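Local coordinates for microcin B17-processing protein McbD (Escherichia coli str. K-12 substr. MG1655, PDB 6GRH), which serves as the YcaO-family subunit of the microcin B17 maturation machinery, needed to convert the inactive McbA precursor into active peptide, at residues Ser10-Met18 with Ile51-Arg62. The protein carries 1 engineered substitution. Numbering follows the deposited sequence. Where two conformers were deposited one is given.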
loop_
_atom_site.group_PDB
_atom_site.type_symbol
_atom_site.label_atom_id
_atom_site.label_comp_id
_atom_site.label_asym_id
_atom_site.label_seq_id
_atom_site.Cartn_x
_atom_site.Cartn_y
_atom_site.Cartn_z
ATOM N N SER E 10 12.786 -0.253 -28.435
ATOM C CA SER E 10 13.639 -0.849 -27.417
ATOM C C SER E 10 14.508 -1.944 -28.030
ATOM O O SER E 10 14.140 -2.570 -29.030
ATOM C CB SER E 10 12.810 -1.480 -26.302
ATOM O OG SER E 10 13.616 -2.184 -25.366
ATOM N N ALA E 11 15.661 -2.156 -27.413
ATOM C CA ALA E 11 16.478 -3.313 -27.698
ATOM C C ALA E 11 15.753 -4.608 -27.330
ATOM O O ALA E 11 16.046 -5.650 -27.926
ATOM C CB ALA E 11 17.797 -3.243 -26.926
ATOM N N TRP E 12 14.847 -4.538 -26.344
ATOM C CA TRP E 12 14.220 -5.709 -25.734
ATOM C C TRP E 12 12.876 -6.061 -26.422
ATOM O O TRP E 12 12.271 -5.230 -27.087
ATOM C CB TRP E 12 14.101 -5.482 -24.191
ATOM C CG TRP E 12 15.476 -5.201 -23.665
ATOM C CD1 TRP E 12 16.004 -3.985 -23.351
ATOM C CD2 TRP E 12 16.550 -6.130 -23.583
ATOM N NE1 TRP E 12 17.331 -4.109 -23.023
ATOM C CE2 TRP E 12 17.699 -5.412 -23.166
ATOM C CE3 TRP E 12 16.651 -7.516 -23.781
ATOM C CZ2 TRP E 12 18.927 -6.028 -22.947
ATOM C CZ3 TRP E 12 17.875 -8.130 -23.564
ATOM C CH2 TRP E 12 19.007 -7.379 -23.152
ATOM N N PRO E 13 12.430 -7.299 -26.295
ATOM C CA PRO E 13 11.252 -7.727 -27.042
ATOM C C PRO E 13 9.965 -7.123 -26.529
ATOM O O PRO E 13 9.898 -6.653 -25.380
ATOM C CB PRO E 13 11.240 -9.236 -26.848
ATOM C CG PRO E 13 11.968 -9.437 -25.593
ATOM C CD PRO E 13 13.032 -8.416 -25.552
ATOM N N ALA E 14 8.937 -7.212 -27.363
ATOM C CA ALA E 14 7.646 -6.629 -27.051
ATOM C C ALA E 14 7.064 -7.027 -25.704
ATOM O O ALA E 14 6.623 -6.173 -24.950
ATOM C CB ALA E 14 6.635 -6.927 -28.161
ATOM N N THR E 15 7.006 -8.321 -25.430
ATOM C CA THR E 15 6.314 -8.801 -24.256
ATOM C C THR E 15 6.992 -10.042 -23.719
ATOM O O THR E 15 7.318 -10.952 -24.480
ATOM C CB THR E 15 4.831 -9.162 -24.560
ATOM O OG1 THR E 15 4.767 -10.361 -25.343
ATOM C CG2 THR E 15 4.122 -8.062 -25.296
ATOM N N MET E 16 7.232 -10.060 -22.416
ATOM C CA MET E 16 7.419 -11.320 -21.728
ATOM C C MET E 16 6.281 -11.517 -20.744
ATOM O O MET E 16 5.812 -10.563 -20.108
ATOM C CB MET E 16 8.723 -11.409 -20.970
ATOM C CG MET E 16 8.847 -12.790 -20.332
ATOM S SD MET E 16 10.455 -13.104 -19.655
ATOM C CE MET E 16 10.191 -14.802 -19.176
ATOM N N ALA E 17 5.813 -12.750 -20.654
ATOM C CA ALA E 17 4.736 -13.106 -19.736
ATOM C C ALA E 17 4.868 -14.555 -19.238
ATOM O O ALA E 17 5.233 -15.456 -19.979
ATOM C CB ALA E 17 3.396 -12.885 -20.403
ATOM N N MET E 18 4.619 -14.734 -17.951
ATOM C CA MET E 18 4.431 -16.047 -17.364
ATOM C C MET E 18 2.926 -16.221 -17.250
ATOM O O MET E 18 2.240 -15.394 -16.656
ATOM C CB MET E 18 5.097 -16.091 -16.005
ATOM C CG MET E 18 4.984 -17.418 -15.294
ATOM S SD MET E 18 5.801 -17.283 -13.689
ATOM C CE MET E 18 4.420 -17.113 -12.579
ATOM N N ILE E 51 10.993 -19.491 -16.768
ATOM C CA ILE E 51 11.343 -18.113 -16.997
ATOM C C ILE E 51 12.717 -18.043 -17.664
ATOM O O ILE E 51 12.889 -17.337 -18.647
ATOM C CB ILE E 51 11.352 -17.287 -15.687
ATOM C CG1 ILE E 51 9.952 -17.276 -15.043
ATOM C CG2 ILE E 51 11.869 -15.884 -15.951
ATOM C CD1 ILE E 51 9.931 -16.700 -13.644
ATOM N N GLN E 52 13.680 -18.761 -17.093
ATOM C CA GLN E 52 15.044 -18.812 -17.631
ATOM C C GLN E 52 15.082 -19.376 -19.046
ATOM O O GLN E 52 15.811 -18.856 -19.883
ATOM C CB GLN E 52 15.997 -19.606 -16.735
ATOM C CG GLN E 52 16.327 -18.877 -15.456
ATOM C CD GLN E 52 17.016 -19.750 -14.425
ATOM O OE1 GLN E 52 16.819 -20.962 -14.420
ATOM N NE2 GLN E 52 17.793 -19.129 -13.522
ATOM N N GLY E 53 14.290 -20.417 -19.281
ATOM C CA GLY E 53 14.180 -21.065 -20.560
ATOM C C GLY E 53 13.575 -20.173 -21.625
ATOM O O GLY E 53 14.041 -20.197 -22.761
ATOM N N ALA E 54 12.516 -19.428 -21.297
ATOM C CA ALA E 54 11.890 -18.557 -22.290
ATOM C C ALA E 54 12.861 -17.467 -22.704
ATOM O O ALA E 54 12.951 -17.162 -23.902
ATOM C CB ALA E 54 10.608 -17.954 -21.785
ATOM N N ILE E 55 13.556 -16.873 -21.721
ATOM C CA ILE E 55 14.568 -15.839 -21.998
ATOM C C ILE E 55 15.702 -16.417 -22.887
ATOM O O ILE E 55 16.101 -15.800 -23.846
ATOM C CB ILE E 55 15.173 -15.259 -20.702
ATOM C CG1 ILE E 55 14.115 -14.513 -19.887
ATOM C CG2 ILE E 55 16.359 -14.307 -20.991
ATOM C CD1 ILE E 55 14.495 -14.368 -18.432
ATOM N N GLY E 56 16.230 -17.572 -22.513
ATOM C CA GLY E 56 17.263 -18.265 -23.289
ATOM C C GLY E 56 16.849 -18.649 -24.689
ATOM O O GLY E 56 17.603 -18.451 -25.634
ATOM N N GLU E 57 15.630 -19.147 -24.844
ATOM C CA GLU E 57 15.067 -19.464 -26.153
ATOM C C GLU E 57 14.973 -18.204 -27.031
ATOM O O GLU E 57 15.322 -18.239 -28.218
ATOM C CB GLU E 57 13.679 -20.099 -25.964
ATOM C CG GLU E 57 12.945 -20.539 -27.231
ATOM C CD GLU E 57 13.607 -21.713 -27.920
ATOM O OE1 GLU E 57 14.011 -22.654 -27.222
ATOM O OE2 GLU E 57 13.738 -21.661 -29.162
ATOM N N TYR E 58 14.533 -17.101 -26.431
ATOM C CA TYR E 58 14.481 -15.836 -27.122
ATOM C C TYR E 58 15.879 -15.374 -27.569
ATOM O O TYR E 58 16.050 -15.013 -28.732
ATOM C CB TYR E 58 13.841 -14.742 -26.234
ATOM C CG TYR E 58 13.929 -13.404 -26.890
ATOM C CD1 TYR E 58 13.103 -13.104 -27.943
ATOM C CD2 TYR E 58 14.857 -12.459 -26.487
ATOM C CE1 TYR E 58 13.173 -11.880 -28.589
ATOM C CE2 TYR E 58 14.942 -11.223 -27.141
ATOM C CZ TYR E 58 14.108 -10.954 -28.188
ATOM O OH TYR E 58 14.157 -9.750 -28.821
ATOM N N PHE E 59 16.849 -15.350 -26.657
ATOM C CA PHE E 59 18.202 -14.925 -27.014
ATOM C C PHE E 59 18.772 -15.818 -28.132
ATOM O O PHE E 59 19.384 -15.313 -29.078
ATOM C CB PHE E 59 19.159 -14.973 -25.833
ATOM C CG PHE E 59 19.285 -13.687 -25.072
ATOM C CD1 PHE E 59 20.307 -12.786 -25.382
ATOM C CD2 PHE E 59 18.458 -13.406 -23.984
ATOM C CE1 PHE E 59 20.463 -11.600 -24.659
ATOM C CE2 PHE E 59 18.607 -12.222 -23.244
ATOM C CZ PHE E 59 19.620 -11.324 -23.569
ATOM N N GLU E 60 18.559 -17.127 -28.004
ATOM C CA GLU E 60 19.052 -18.092 -28.994
ATOM C C GLU E 60 18.474 -17.823 -30.389
ATOM O O GLU E 60 19.205 -17.654 -31.338
ATOM C CB GLU E 60 18.683 -19.520 -28.591
ATOM C CG GLU E 60 19.172 -20.566 -29.574
ATOM C CD GLU E 60 18.400 -21.873 -29.477
ATOM O OE1 GLU E 60 18.243 -22.355 -28.345
ATOM O OE2 GLU E 60 17.967 -22.404 -30.539
ATOM N N ARG E 61 17.157 -17.817 -30.482
ATOM C CA ARG E 61 16.471 -17.631 -31.751
ATOM C C ARG E 61 16.709 -16.271 -32.365
ATOM O O ARG E 61 16.887 -16.166 -33.589
ATOM C CB ARG E 61 14.977 -17.924 -31.603
ATOM C CG ARG E 61 14.764 -19.383 -31.205
ATOM C CD ARG E 61 13.707 -20.091 -32.022
ATOM N NE ARG E 61 12.421 -19.534 -31.684
ATOM C CZ ARG E 61 11.482 -20.125 -30.952
ATOM N NH1 ARG E 61 11.626 -21.355 -30.454
ATOM N NH2 ARG E 61 10.353 -19.474 -30.751
ATOM N N ARG E 62 16.755 -15.236 -31.537
ATOM C CA ARG E 62 17.084 -13.918 -32.045
ATOM C C ARG E 62 18.486 -13.888 -32.657
ATOM O O ARG E 62 18.702 -13.285 -33.720
ATOM C CB ARG E 62 16.952 -12.841 -30.973
ATOM C CG ARG E 62 17.196 -11.446 -31.534
ATOM C CD ARG E 62 17.001 -10.382 -30.463
ATOM N NE ARG E 62 17.972 -10.476 -29.360
ATOM C CZ ARG E 62 18.141 -9.535 -28.425
ATOM N NH1 ARG E 62 17.420 -8.402 -28.403
ATOM N NH2 ARG E 62 19.057 -9.700 -27.520
#
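Chi1 of 174° swings the Tyr58 ring away from its own backbone N and puts its face against Pro13; Met16, its chain extended in the conformer described, sets its thioether against Ile55 and its methyl against Ile51. Pro13 CG stands 3.9 Å from the centroid of the Tyr58 ring and 21° off its normal, the geometry of a CH-pi contact, while Pro13 CB and CD reach toward the phenol end. The hydroxyl of Tyr58 is hydrogen-bonded to Asp34, whose other carboxylate oxygen receives Ala14 N, so one acid ties both partners together. Along the strand, that conformer places Met16 SD 3.9 Å from Ile55 CG1, and Met16 CE 3.8 Å from Ile51 CG2 with Ala54 CB close by. Trp12 CZ3 lies 3.6 Å from Phe59 CZ, at the edge of the indole. Beside it, Arg62 NH1 lies 3.1 Å from Ala11 O, near the guanidinium plane; Tyr58 CE2 lies over one face of that group, offset toward the rim, and Glu67 pairs with its NE. An ST turn, Trp12 N to Ser10 OG at 2.8 Å, shapes the approach to Trp12, whose indole also stacks on Trp215 of a McbB chain. Strand 15-18, hydrogen-bonded between strands 4-5 and 28-33 of a four-stranded antiparallel sheet, runs nearly antiparallel (154°) to the 51-62 part of helix 47-66, while strand 41-45 of the same sheet meets Tyr58 through Ala41.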